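Long-range contacts in signal recognition particle receptor FtsY (PDB 5L3S), which is an archaeal signal recognition particle receptor, an SRP54-type protein that pairs a helical bundle with a P-loop GTPase-type domain: residues T132-F140 / V171-A179; D36-I47 / K255-E265. All coordinates share one frame; numbering follows the deposited sequence. Where two conformers were deposited one is given.

Interaction 1 of 2, residues T132-F140 / V171-A179; sequences TIIAASDTF and VAFDAISFA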
ATOM      1  N   THR B 132      -4.084 -13.029  26.244  1.00 26.95           N
ATOM      2  CA  THR B 132      -3.074 -12.650  25.266  0.58 30.66           C
ATOM      3  C   THR B 132      -2.045 -11.701  25.849  1.00 27.80           C
ATOM      4  O   THR B 132      -2.375 -10.878  26.702  1.00 31.68           O
ATOM      5  CB  THR B 132      -3.716 -11.917  24.062  0.58 33.45           C
ATOM      6  OG1 THR B 132      -4.310 -10.693  24.514  0.58 39.01           O
ATOM      7  CG2 THR B 132      -4.784 -12.768  23.398  0.58 24.24           C
ATOM      8  N   ILE B 133      -0.808 -11.804  25.381  1.00 28.62           N
ATOM      9  CA  ILE B 133       0.176 -10.754  25.634  1.00 31.65           C
ATOM     10  C   ILE B 133       0.845 -10.413  24.316  1.00 28.96           C
ATOM     11  O   ILE B 133       0.878 -11.227  23.385  1.00 28.70           O
ATOM     12  CB  ILE B 133       1.249 -11.136  26.678  1.00 35.90           C
ATOM     13  CG1 ILE B 133       2.192 -12.203  26.130  1.00 41.08           C
ATOM     14  CG2 ILE B 133       0.615 -11.578  27.991  1.00 34.04           C
ATOM     15  CD1 ILE B 133       3.307 -12.550  27.090  1.00 52.39           C
ATOM     16  N   ILE B 134       1.367  -9.196  24.228  1.00 24.34           N
ATOM     17  CA  ILE B 134       1.999  -8.722  23.013  1.00 22.50           C
ATOM     18  C   ILE B 134       3.483  -8.559  23.267  1.00 25.96           C
ATOM     19  O   ILE B 134       3.882  -8.023  24.305  1.00 26.34           O
ATOM     20  CB  ILE B 134       1.441  -7.341  22.618  1.00 24.72           C
ATOM     21  CG1 ILE B 134      -0.082  -7.401  22.491  1.00 28.66           C
ATOM     22  CG2 ILE B 134       2.133  -6.822  21.354  1.00 20.95           C
ATOM     23  CD1 ILE B 134      -0.751  -6.046  22.330  1.00 28.84           C
ATOM     24  N   ALA B 135       4.289  -9.053  22.331  1.00 24.82           N
ATOM     25  CA  ALA B 135       5.722  -8.799  22.316  1.00 25.13           C
ATOM     26  C   ALA B 135       6.004  -7.600  21.406  1.00 20.36           C
ATOM     27  O   ALA B 135       5.715  -7.640  20.200  1.00 24.41           O
ATOM     28  CB  ALA B 135       6.459 -10.016  21.804  1.00 23.99           C
ATOM     29  N   ALA B 136       6.573  -6.544  21.981  1.00 22.45           N
ATOM     30  CA  ALA B 136       6.948  -5.345  21.227  1.00 22.12           C
ATOM     31  C   ALA B 136       8.287  -5.549  20.534  1.00 22.64           C
ATOM     32  O   ALA B 136       9.289  -4.936  20.899  1.00 23.07           O
ATOM     33  CB  ALA B 136       6.996  -4.136  22.151  1.00 20.44           C
ATOM     34  N   SER B 137       8.306  -6.408  19.522  1.00 22.22           N
ATOM     35  CA  SER B 137       9.563  -6.786  18.873  1.00 23.13           C
ATOM     36  C   SER B 137       9.970  -5.915  17.663  1.00 24.05           C
ATOM     37  O   SER B 137      10.897  -6.266  16.947  1.00 27.92           O
ATOM     38  CB  SER B 137       9.559  -8.275  18.505  1.00 24.07           C
ATOM     39  OG  SER B 137       9.782  -9.084  19.657  1.00 26.21           O
ATOM     40  N   ASP B 138       9.269  -4.801  17.438  1.00 20.21           N
ATOM     41  CA  ASP B 138       9.820  -3.707  16.616  1.00 20.32           C
ATOM     42  C   ASP B 138      10.609  -2.805  17.544  1.00 21.63           C
ATOM     43  O   ASP B 138      10.037  -1.967  18.240  1.00 23.36           O
ATOM     44  CB  ASP B 138       8.719  -2.886  15.949  1.00 16.20           C
ATOM     45  CG  ASP B 138       9.260  -1.708  15.119  1.00 21.81           C
ATOM     46  OD1 ASP B 138      10.468  -1.389  15.180  1.00 26.29           O
ATOM     47  OD2 ASP B 138       8.446  -1.085  14.405  1.00 24.72           O
ATOM     48  N   THR B 139      11.923  -2.973  17.550  1.00 24.77           N
ATOM     49  CA  THR B 139      12.774  -2.201  18.444  1.00 23.63           C
ATOM     50  C   THR B 139      13.510  -1.117  17.657  1.00 27.12           C
ATOM     51  O   THR B 139      14.447  -0.490  18.155  1.00 25.03           O
ATOM     52  CB  THR B 139      13.816  -3.100  19.137  1.00 21.02           C
ATOM     53  OG1 THR B 139      14.625  -3.731  18.139  1.00 28.83           O
ATOM     54  CG2 THR B 139      13.125  -4.198  19.963  1.00 21.26           C
ATOM     55  N   PHE B 140      13.089  -0.894  16.426  1.00 23.13           N
ATOM     56  CA  PHE B 140      13.801   0.055  15.561  1.00 25.67           C
ATOM     57  C   PHE B 140      13.072   1.372  15.332  1.00 28.86           C
ATOM     58  O   PHE B 140      13.649   2.454  15.482  1.00 25.71           O
ATOM     59  CB  PHE B 140      14.130  -0.572  14.201  1.00 29.71           C
ATOM     60  CG  PHE B 140      14.575   0.435  13.161  1.00 34.94           C
ATOM     61  CD1 PHE B 140      15.904   0.818  13.073  1.00 39.61           C
ATOM     62  CD2 PHE B 140      13.659   1.011  12.286  1.00 35.69           C
ATOM     63  CE1 PHE B 140      16.316   1.762  12.131  1.00 38.91           C
ATOM     64  CE2 PHE B 140      14.062   1.953  11.351  1.00 38.35           C
ATOM     65  CZ  PHE B 140      15.393   2.318  11.267  1.00 32.09           C
ATOM     66  N   VAL B 171      13.324  -9.638  23.041  1.00 21.80           N
ATOM     67  CA  VAL B 171      11.979  -9.224  23.454  1.00 27.26           C
ATOM     68  C   VAL B 171      10.983 -10.387  23.312  1.00 27.73           C
ATOM     69  O   VAL B 171      10.207 -10.666  24.227  1.00 27.06           O
ATOM     70  CB  VAL B 171      11.464  -7.993  22.677  1.00 27.07           C
ATOM     71  CG1 VAL B 171      10.048  -7.626  23.143  1.00 23.90           C
ATOM     72  CG2 VAL B 171      12.401  -6.795  22.861  1.00 24.59           C
ATOM     73  N   ALA B 172      11.023 -11.074  22.171  1.00 24.54           N
ATOM     74  CA  ALA B 172      10.131 -12.215  21.928  1.00 25.94           C
ATOM     75  C   ALA B 172      10.378 -13.365  22.894  1.00 26.84           C
ATOM     76  O   ALA B 172       9.434 -13.969  23.418  1.00 26.75           O
ATOM     77  CB  ALA B 172      10.243 -12.694  20.464  1.00 23.13           C
ATOM     78  N   PHE B 173      11.649 -13.678  23.120  1.00 26.18           N
ATOM     79  CA  PHE B 173      12.032 -14.697  24.081  1.00 29.00           C
ATOM     80  C   PHE B 173      11.453 -14.407  25.475  1.00 32.63           C
ATOM     81  O   PHE B 173      10.881 -15.301  26.107  1.00 28.17           O
ATOM     82  CB  PHE B 173      13.557 -14.835  24.139  1.00 31.84           C
ATOM     83  CG  PHE B 173      14.037 -15.931  25.046  1.00 34.89           C
ATOM     84  CD1 PHE B 173      14.216 -17.219  24.565  1.00 37.54           C
ATOM     85  CD2 PHE B 173      14.321 -15.675  26.375  1.00 36.04           C
ATOM     86  CE1 PHE B 173      14.662 -18.241  25.408  1.00 47.50           C
ATOM     87  CE2 PHE B 173      14.763 -16.689  27.224  1.00 45.19           C
ATOM     88  CZ  PHE B 173      14.935 -17.973  26.736  1.00 47.41           C
ATOM     89  N   ASP B 174      11.588 -13.162  25.937  1.00 28.65           N
ATOM     90  CA  ASP B 174      11.088 -12.755  27.251  1.00 29.40           C
ATOM     91  C   ASP B 174       9.569 -12.836  27.319  1.00 28.35           C
ATOM     92  O   ASP B 174       9.010 -13.237  28.327  1.00 26.26           O
ATOM     93  CB  ASP B 174      11.515 -11.321  27.570  1.00 31.35           C
ATOM     94  CG  ASP B 174      12.967 -11.215  27.989  1.00 35.61           C
ATOM     95  OD1 ASP B 174      13.689 -12.238  27.952  1.00 33.02           O
ATOM     96  OD2 ASP B 174      13.380 -10.096  28.355  1.00 33.30           O
ATOM     97  N   ALA B 175       8.913 -12.423  26.240  1.00 22.72           N
ATOM     98  CA  ALA B 175       7.459 -12.473  26.151  1.00 27.20           C
ATOM     99  C   ALA B 175       6.935 -13.905  26.250  1.00 26.57           C
ATOM    100  O   ALA B 175       5.998 -14.183  26.982  1.00 27.68           O
ATOM    101  CB  ALA B 175       6.999 -11.844  24.839  1.00 25.99           C
ATOM    102  N   ILE B 176       7.540 -14.810  25.496  1.00 24.18           N
ATOM    103  CA  ILE B 176       7.153 -16.222  25.546  1.00 28.51           C
ATOM    104  C   ILE B 176       7.409 -16.852  26.914  1.00 32.98           C
ATOM    105  O   ILE B 176       6.576 -17.607  27.437  1.00 34.32           O
ATOM    106  CB  ILE B 176       7.858 -17.009  24.423  1.00 30.24           C
ATOM    107  CG1 ILE B 176       7.389 -16.476  23.060  1.00 30.83           C
ATOM    108  CG2 ILE B 176       7.615 -18.527  24.578  1.00 34.18           C
ATOM    109  CD1 ILE B 176       8.184 -16.997  21.891  1.00 34.50           C
ATOM    110  N   SER B 177       8.547 -16.528  27.515  1.00 31.70           N
ATOM    111  CA  SER B 177       8.864 -17.051  28.844  1.00 33.98           C
ATOM    112  C   SER B 177       7.830 -16.588  29.874  1.00 36.56           C
ATOM    113  O   SER B 177       7.386 -17.361  30.738  1.00 33.49           O
ATOM    114  CB  SER B 177      10.265 -16.608  29.280  1.00 34.50           C
ATOM    115  OG  SER B 177      10.523 -17.030  30.612  1.00 46.88           O
ATOM    116  N   PHE B 178       7.457 -15.320  29.767  1.00 33.50           N
ATOM    117  CA  PHE B 178       6.474 -14.709  30.656  1.00 35.64           C
ATOM    118  C   PHE B 178       5.109 -15.364  30.469  1.00 33.64           C
ATOM    119  O   PHE B 178       4.418 -15.667  31.441  1.00 34.30           O
ATOM    120  CB  PHE B 178       6.381 -13.197  30.381  1.00 34.39           C
ATOM    121  CG  PHE B 178       5.394 -12.475  31.261  1.00 40.39           C
ATOM    122  CD1 PHE B 178       5.797 -11.917  32.460  1.00 47.84           C
ATOM    123  CD2 PHE B 178       4.064 -12.351  30.887  1.00 46.75           C
ATOM    124  CE1 PHE B 178       4.895 -11.251  33.274  1.00 51.28           C
ATOM    125  CE2 PHE B 178       3.155 -11.692  31.702  1.00 48.56           C
ATOM    126  CZ  PHE B 178       3.576 -11.137  32.898  1.00 43.95           C
ATOM    127  N   ALA B 179       4.718 -15.578  29.215  1.00 28.88           N
ATOM    128  CA  ALA B 179       3.423 -16.188  28.935  1.00 31.31           C
ATOM    129  C   ALA B 179       3.355 -17.613  29.450  1.00 30.55           C
ATOM    130  O   ALA B 179       2.333 -18.020  30.010  1.00 30.38           O
ATOM    131  CB  ALA B 179       3.103 -16.129  27.442  1.00 27.07           C
TER
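I133 meets A175, F178 and A179 in this P-loop NTPase alpha/beta domain, where helix 168-181, between strands 158-160 and 186-191 in the chain, covers one face of strand 132-137 in the mostly parallel sheet. The short axes run 166° apart and approach to 7.6 Å, so strand and helix lie nearly antiparallel, and the backbones come close enough at A135 for two alanines to meet, CB of A135 lying 3.6 Å from CB of A175.

The I133 side chain can be followed outward. Its CB points toward the helix; CG1 stands between the backbone N and the carbonyl carbon (chi1 70°), and with chi2 extended the chain carries CD1 into the helix surface. There CD1 of I133 lies 3.1 Å from O of A175, a short approach, and 3.6 Å from CB of A179. CD1 of I133 also stands obliquely to the F178 ring, 3.9 Å from CD2 of F178.

At the other end V171 divides its branches: CG1 lies 3.6 Å from O of A136, whereas CG2 meets CG2 of T139 tip to tip. No hydrogen bond joins the segments. A136 O bonds to Q145 and S137 OG to P168 O, while D138 touches the phosphoaminophosphonic acid-guanylate ester. Although S137 OG comes within 3.4 Å of A172 N, the angle is too poor for a bond; CB of V171, at 3.6 Å, and CB of A172 border S137 OG.

Interaction 2 of 2, residues D36-I47 / K255-E265; sequences DSDVSYEVTEKI and KGGIALSLAYE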
ATOM      1  N   ASP B  36      -8.793  -4.111 -12.960  1.00 29.09           N
ATOM      2  CA  ASP B  36      -9.269  -3.008 -12.130  1.00 31.37           C
ATOM      3  C   ASP B  36      -9.377  -3.418 -10.664  1.00 33.22           C
ATOM      4  O   ASP B  36      -9.328  -2.574  -9.774  1.00 29.05           O
ATOM      5  CB  ASP B  36     -10.638  -2.524 -12.617  1.00 31.16           C
ATOM      6  CG  ASP B  36     -11.110  -1.275 -11.882  1.00 46.95           C
ATOM      7  OD1 ASP B  36     -10.332  -0.297 -11.783  1.00 52.38           O
ATOM      8  OD2 ASP B  36     -12.255  -1.270 -11.386  1.00 47.08           O
ATOM      9  N   SER B  37      -9.553  -4.713 -10.422  1.00 28.17           N
ATOM     10  CA  SER B  37      -9.713  -5.239  -9.075  1.00 23.58           C
ATOM     11  C   SER B  37      -8.368  -5.604  -8.446  1.00 25.47           C
ATOM     12  O   SER B  37      -8.319  -6.260  -7.404  1.00 26.75           O
ATOM     13  CB  SER B  37     -10.607  -6.487  -9.116  1.00 26.34           C
ATOM     14  OG  SER B  37     -11.934  -6.141  -9.480  1.00 30.88           O
ATOM     15  N   ASP B  38      -7.285  -5.183  -9.094  1.00 25.95           N
ATOM     16  CA  ASP B  38      -5.934  -5.504  -8.663  1.00 23.81           C
ATOM     17  C   ASP B  38      -5.609  -7.006  -8.653  1.00 27.67           C
ATOM     18  O   ASP B  38      -4.785  -7.474  -7.866  1.00 27.39           O
ATOM     19  CB  ASP B  38      -5.633  -4.837  -7.307  1.00 27.59           C
ATOM     20  CG  ASP B  38      -5.588  -3.315  -7.420  1.00 28.18           C
ATOM     21  OD1 ASP B  38      -4.785  -2.818  -8.236  1.00 26.35           O
ATOM     22  OD2 ASP B  38      -6.391  -2.622  -6.748  1.00 29.32           O
ATOM     23  N   VAL B  39      -6.230  -7.769  -9.546  1.00 28.49           N
ATOM     24  CA  VAL B  39      -5.662  -9.068  -9.864  1.00 23.73           C
ATOM     25  C   VAL B  39      -4.558  -8.775 -10.867  1.00 30.05           C
ATOM     26  O   VAL B  39      -4.813  -8.151 -11.895  1.00 31.40           O
ATOM     27  CB  VAL B  39      -6.699 -10.018 -10.493  1.00 25.90           C
ATOM     28  CG1 VAL B  39      -6.068 -11.365 -10.748  1.00 23.80           C
ATOM     29  CG2 VAL B  39      -7.903 -10.132  -9.593  1.00 23.16           C
ATOM     30  N   SER B  40      -3.334  -9.202 -10.575  1.00 28.04           N
ATOM     31  CA  SER B  40      -2.202  -8.836 -11.424  1.00 34.29           C
ATOM     32  C   SER B  40      -2.387  -9.328 -12.855  1.00 31.39           C
ATOM     33  O   SER B  40      -3.155 -10.259 -13.100  1.00 27.84           O
ATOM     34  CB  SER B  40      -0.893  -9.375 -10.851  1.00 41.20           C
ATOM     35  OG  SER B  40      -0.713 -10.732 -11.211  1.00 43.86           O
ATOM     36  N   TYR B  41      -1.681  -8.693 -13.789  1.00 30.17           N
ATOM     37  CA  TYR B  41      -1.844  -8.957 -15.215  1.00 31.80           C
ATOM     38  C   TYR B  41      -1.616 -10.428 -15.545  1.00 38.86           C
ATOM     39  O   TYR B  41      -2.403 -11.053 -16.275  1.00 30.64           O
ATOM     40  CB  TYR B  41      -0.873  -8.096 -16.036  1.00 33.65           C
ATOM     41  CG  TYR B  41      -1.163  -8.093 -17.521  1.00 33.04           C
ATOM     42  CD1 TYR B  41      -1.826  -7.027 -18.116  1.00 42.93           C
ATOM     43  CD2 TYR B  41      -0.780  -9.164 -18.331  1.00 36.07           C
ATOM     44  CE1 TYR B  41      -2.097  -7.025 -19.486  1.00 48.82           C
ATOM     45  CE2 TYR B  41      -1.047  -9.171 -19.687  1.00 40.34           C
ATOM     46  CZ  TYR B  41      -1.705  -8.102 -20.259  1.00 47.81           C
ATOM     47  OH  TYR B  41      -1.965  -8.119 -21.609  1.00 54.08           O
ATOM     48  N   GLU B  42      -0.527 -10.968 -15.007  1.00 32.92           N
ATOM     49  CA  GLU B  42      -0.107 -12.332 -15.306  1.00 39.06           C
ATOM     50  C   GLU B  42      -1.110 -13.383 -14.793  1.00 32.91           C
ATOM     51  O   GLU B  42      -1.367 -14.383 -15.456  1.00 35.19           O
ATOM     52  CB  GLU B  42       1.296 -12.575 -14.734  1.00 56.22           C
ATOM     53  CG  GLU B  42       2.399 -11.663 -15.323  1.00 66.18           C
ATOM     54  CD  GLU B  42       2.397 -10.220 -14.777  1.00 70.29           C
ATOM     55  OE1 GLU B  42       1.854  -9.968 -13.678  1.00 57.48           O
ATOM     56  OE2 GLU B  42       2.949  -9.330 -15.464  1.00 76.17           O
ATOM     57  N   VAL B  43      -1.673 -13.147 -13.613  1.00 29.89           N
ATOM     58  CA  VAL B  43      -2.659 -14.058 -13.041  1.00 31.82           C
ATOM     59  C   VAL B  43      -3.999 -13.939 -13.771  1.00 32.43           C
ATOM     60  O   VAL B  43      -4.656 -14.940 -14.057  1.00 27.61           O
ATOM     61  CB  VAL B  43      -2.836 -13.797 -11.530  1.00 28.30           C
ATOM     62  CG1 VAL B  43      -4.016 -14.592 -10.962  1.00 25.88           C
ATOM     63  CG2 VAL B  43      -1.548 -14.141 -10.807  1.00 30.29           C
ATOM     64  N   THR B  44      -4.391 -12.707 -14.074  1.00 32.28           N
ATOM     65  CA  THR B  44      -5.591 -12.447 -14.875  1.00 31.30           C
ATOM     66  C   THR B  44      -5.551 -13.188 -16.204  1.00 30.59           C
ATOM     67  O   THR B  44      -6.524 -13.840 -16.596  1.00 31.28           O
ATOM     68  CB  THR B  44      -5.769 -10.940 -15.098  1.00 34.09           C
ATOM     69  OG1 THR B  44      -6.193 -10.341 -13.869  1.00 30.52           O
ATOM     70  CG2 THR B  44      -6.810 -10.651 -16.171  1.00 33.84           C
ATOM     71  N   GLU B  45      -4.421 -13.104 -16.897  1.00 33.85           N
ATOM     72  CA  GLU B  45      -4.276 -13.814 -18.166  1.00 34.90           C
ATOM     73  C   GLU B  45      -4.432 -15.340 -18.024  1.00 36.89           C
ATOM     74  O   GLU B  45      -5.137 -15.977 -18.815  1.00 35.88           O
ATOM     75  CB  GLU B  45      -2.945 -13.477 -18.826  1.00 38.17           C
ATOM     76  CG  GLU B  45      -2.787 -14.108 -20.201  1.00 59.97           C
ATOM     77  CD  GLU B  45      -1.631 -13.522 -20.986  1.00 77.86           C
ATOM     78  OE1 GLU B  45      -0.930 -12.633 -20.448  1.00 78.67           O
ATOM     79  OE2 GLU B  45      -1.428 -13.955 -22.144  1.00 84.67           O
ATOM     80  N   LYS B  46      -3.786 -15.925 -17.018  1.00 32.42           N
ATOM     81  CA  LYS B  46      -3.854 -17.381 -16.840  1.00 31.29           C
ATOM     82  C   LYS B  46      -5.273 -17.820 -16.504  1.00 31.20           C
ATOM     83  O   LYS B  46      -5.765 -18.809 -17.029  1.00 32.62           O
ATOM     84  CB  LYS B  46      -2.894 -17.848 -15.746  1.00 44.86           C
ATOM     85  CG  LYS B  46      -1.424 -17.783 -16.120  1.00 48.36           C
ATOM     86  CD  LYS B  46      -0.553 -18.030 -14.895  1.00 53.61           C
ATOM     87  CE  LYS B  46       0.922 -18.119 -15.247  1.00 56.46           C
ATOM     88  NZ  LYS B  46       1.772 -18.068 -14.016  1.00 56.32           N
ATOM     89  N   ILE B  47      -5.936 -17.069 -15.635  1.00 30.05           N
ATOM     90  CA  ILE B  47      -7.296 -17.409 -15.238  1.00 33.99           C
ATOM     91  C   ILE B  47      -8.258 -17.358 -16.425  1.00 32.30           C
ATOM     92  O   ILE B  47      -9.133 -18.223 -16.579  1.00 34.25           O
ATOM     93  CB  ILE B  47      -7.769 -16.483 -14.102  1.00 38.84           C
ATOM     94  CG1 ILE B  47      -7.155 -16.951 -12.783  1.00 42.27           C
ATOM     95  CG2 ILE B  47      -9.285 -16.474 -13.991  1.00 39.53           C
ATOM     96  CD1 ILE B  47      -7.436 -16.034 -11.633  1.00 49.01           C
ATOM     97  N   LYS B 255     -10.678  -3.519  -3.986  1.00 28.75           N
ATOM     98  CA  LYS B 255     -11.310  -4.804  -4.268  1.00 31.64           C
ATOM     99  C   LYS B 255     -10.593  -5.982  -3.614  1.00 33.75           C
ATOM    100  O   LYS B 255     -11.230  -6.957  -3.226  1.00 34.51           O
ATOM    101  CB  LYS B 255     -11.438  -5.032  -5.779  1.00 32.56           C
ATOM    102  CG  LYS B 255     -12.314  -4.026  -6.470  1.00 38.22           C
ATOM    103  CD  LYS B 255     -13.760  -4.185  -6.057  1.00 42.82           C
ATOM    104  CE  LYS B 255     -14.631  -3.119  -6.692  1.00 46.45           C
ATOM    105  NZ  LYS B 255     -14.261  -2.908  -8.114  1.00 62.02           N
ATOM    106  N   GLY B 256      -9.271  -5.890  -3.505  1.00 29.93           N
ATOM    107  CA  GLY B 256      -8.478  -6.937  -2.886  1.00 34.94           C
ATOM    108  C   GLY B 256      -8.183  -8.143  -3.769  1.00 31.75           C
ATOM    109  O   GLY B 256      -8.112  -9.270  -3.270  1.00 30.69           O
ATOM    110  N   GLY B 257      -7.962  -7.908  -5.062  1.00 27.99           N
ATOM    111  CA  GLY B 257      -7.751  -8.995  -6.020  1.00 25.65           C
ATOM    112  C   GLY B 257      -6.520  -9.826  -5.693  1.00 29.58           C
ATOM    113  O   GLY B 257      -6.393 -10.951  -6.168  1.00 26.20           O
ATOM    114  N   ILE B 258      -5.609  -9.267  -4.886  1.00 27.59           N
ATOM    115  CA  ILE B 258      -4.470 -10.023  -4.336  1.00 30.25           C
ATOM    116  C   ILE B 258      -4.903 -11.355  -3.704  1.00 25.12           C
ATOM    117  O   ILE B 258      -4.185 -12.345  -3.784  1.00 24.06           O
ATOM    118  CB  ILE B 258      -3.630  -9.194  -3.295  1.00 31.43           C
ATOM    119  CG1 ILE B 258      -2.408  -9.981  -2.811  1.00 25.32           C
ATOM    120  CG2 ILE B 258      -4.457  -8.784  -2.087  1.00 26.26           C
ATOM    121  CD1 ILE B 258      -1.389 -10.272  -3.910  1.00 29.05           C
ATOM    122  N   ALA B 259      -6.076 -11.373  -3.082  1.00 23.80           N
ATOM    123  CA  ALA B 259      -6.628 -12.609  -2.498  1.00 28.00           C
ATOM    124  C   ALA B 259      -6.684 -13.766  -3.511  1.00 30.57           C
ATOM    125  O   ALA B 259      -6.319 -14.904  -3.203  1.00 28.51           O
ATOM    126  CB  ALA B 259      -8.019 -12.348  -1.923  1.00 27.24           C
ATOM    127  N   LEU B 260      -7.140 -13.463  -4.722  1.00 28.59           N
ATOM    128  CA  LEU B 260      -7.217 -14.461  -5.781  1.00 27.85           C
ATOM    129  C   LEU B 260      -5.824 -14.884  -6.244  1.00 26.45           C
ATOM    130  O   LEU B 260      -5.559 -16.077  -6.428  1.00 30.82           O
ATOM    131  CB  LEU B 260      -8.025 -13.912  -6.966  1.00 31.85           C
ATOM    132  CG  LEU B 260      -8.189 -14.792  -8.206  1.00 33.83           C
ATOM    133  CD1 LEU B 260      -8.631 -16.214  -7.823  1.00 33.26           C
ATOM    134  CD2 LEU B 260      -9.187 -14.150  -9.177  1.00 29.74           C
ATOM    135  N   SER B 261      -4.937 -13.906  -6.433  1.00 29.46           N
ATOM    136  CA  SER B 261      -3.573 -14.187  -6.872  1.00 31.44           C
ATOM    137  C   SER B 261      -2.809 -15.076  -5.882  1.00 32.87           C
ATOM    138  O   SER B 261      -2.080 -15.978  -6.286  1.00 33.42           O
ATOM    139  CB  SER B 261      -2.807 -12.885  -7.128  1.00 32.08           C
ATOM    140  OG  SER B 261      -3.321 -12.238  -8.279  1.00 35.52           O
ATOM    141  N   LEU B 262      -2.983 -14.799  -4.595  1.00 29.23           N
ATOM    142  CA  LEU B 262      -2.369 -15.581  -3.527  1.00 35.99           C
ATOM    143  C   LEU B 262      -2.793 -17.048  -3.567  1.00 33.77           C
ATOM    144  O   LEU B 262      -1.960 -17.951  -3.475  1.00 32.64           O
ATOM    145  CB  LEU B 262      -2.762 -14.997  -2.176  1.00 33.04           C
ATOM    146  CG  LEU B 262      -2.052 -13.729  -1.746  1.00 36.38           C
ATOM    147  CD1 LEU B 262      -2.717 -13.205  -0.494  1.00 29.51           C
ATOM    148  CD2 LEU B 262      -0.608 -14.075  -1.497  1.00 35.56           C
ATOM    149  N   ALA B 263      -4.094 -17.273  -3.690  1.00 29.40           N
ATOM    150  CA  ALA B 263      -4.617 -18.627  -3.768  1.00 29.58           C
ATOM    151  C   ALA B 263      -4.164 -19.297  -5.057  1.00 37.71           C
ATOM    152  O   ALA B 263      -3.694 -20.435  -5.040  1.00 35.02           O
ATOM    153  CB  ALA B 263      -6.132 -18.613  -3.679  1.00 36.17           C
ATOM    154  N   TYR B 264      -4.289 -18.583  -6.173  1.00 37.38           N
ATOM    155  CA  TYR B 264      -4.008 -19.167  -7.480  1.00 36.31           C
ATOM    156  C   TYR B 264      -2.518 -19.477  -7.666  1.00 35.07           C
ATOM    157  O   TYR B 264      -2.164 -20.564  -8.108  1.00 37.76           O
ATOM    158  CB  TYR B 264      -4.533 -18.257  -8.607  1.00 32.22           C
ATOM    159  CG  TYR B 264      -4.479 -18.867  -9.981  1.00 35.10           C
ATOM    160  CD1 TYR B 264      -3.359 -18.722 -10.788  1.00 39.89           C
ATOM    161  CD2 TYR B 264      -5.558 -19.593 -10.480  1.00 37.80           C
ATOM    162  CE1 TYR B 264      -3.315 -19.287 -12.052  1.00 39.14           C
ATOM    163  CE2 TYR B 264      -5.523 -20.151 -11.734  1.00 39.75           C
ATOM    164  CZ  TYR B 264      -4.402 -20.000 -12.515  1.00 39.13           C
ATOM    165  OH  TYR B 264      -4.377 -20.570 -13.768  1.00 44.28           O
ATOM    166  N   GLU B 265      -1.655 -18.528  -7.322  1.00 34.67           N
ATOM    167  CA  GLU B 265      -0.209 -18.686  -7.491  1.00 39.43           C
ATOM    168  C   GLU B 265       0.520 -19.402  -6.355  1.00 39.93           C
ATOM    169  O   GLU B 265       1.412 -20.207  -6.605  1.00 44.23           O
ATOM    170  CB  GLU B 265       0.458 -17.318  -7.664  1.00 35.14           C
ATOM    171  CG  GLU B 265       0.212 -16.694  -8.999  1.00 40.82           C
ATOM    172  CD  GLU B 265       0.847 -17.493 -10.103  1.00 51.40           C
ATOM    173  OE1 GLU B 265       2.017 -17.901  -9.933  1.00 52.15           O
ATOM    174  OE2 GLU B 265       0.177 -17.720 -11.129  1.00 54.07           O
TER
HETATM  175  O   HOH W   1      -6.993  -4.324  -4.180  1.00 30.37           O
HETATM  176  O   HOH W   2      -2.775  -9.649  -7.654  1.00 37.09           O
HETATM  177  O   HOH W   3      -9.149  -2.330  -6.048  1.00 37.11           O
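Two torsions set the meeting of I47 and Y264: CG of Y264 is anti to its backbone N (chi1 -171°), while CG1 of I47 lies anti to the carbonyl carbon (chi1 -78°). The chains slide past each other in opposite directions, placing I47 CG1 over one face of the ring, 4.0 Å from the Y264 centroid, in a CH-pi contact. Beyond it, CD1 of I47 meets CD2 of L260 tip to tip at 3.6 Å. V43 slides alongside E265, its CG2 3.6 Å from E265 CG, and both its methyls border S261 OG.

At the exposed edge K46 extends across E265 at about a right angle, forming a salt bridge whose hydrogen bond, NZ of K46 to OE2 of E265 at 3.3 Å, is long and weak; OE1 has R234 as its partner.

G257 N makes a weak bond to S37 O at 2.9 Å, and D38 ends helix 20-36 in a Schellman motif. One water links D38 O, S40 N and S261 OG; two others donate to D38 OD2 and accept from the amides of K255 and G256. D38 OD1 hydrogen-bonds to the backbone of the neighbouring protein chain.

The helix segments cross at 67°, joining the helical bundle to the GTPase domain. Around them, helix 66-85 touches I47 and L260, helix 287-295 S37 and L260, and helix 228-239 S40 and I258.

How the interactions relate
Both contacts are largely buried, but they lie on opposite sides of the chain's centre, with their centres about 35 Å apart and no shared elements. Interaction 1 stays within the GTPase domain, where strand and helix run almost antiparallel and alanines and larger apolar side chains meet without any hydrogen bond across. Interaction 2 joins segments 208 residues apart at their closest ends and spans two domains; its two segments bury 641 Å² against 356 Å² in interaction 1. Its chemistry is correspondingly mixed: an apolar centre flanked by bridging waters, a weak backbone bond and a charged pair at its exposed edge. Interaction 1 also includes D138 of the ligand pocket, whereas interaction 2 holds no pocket residue.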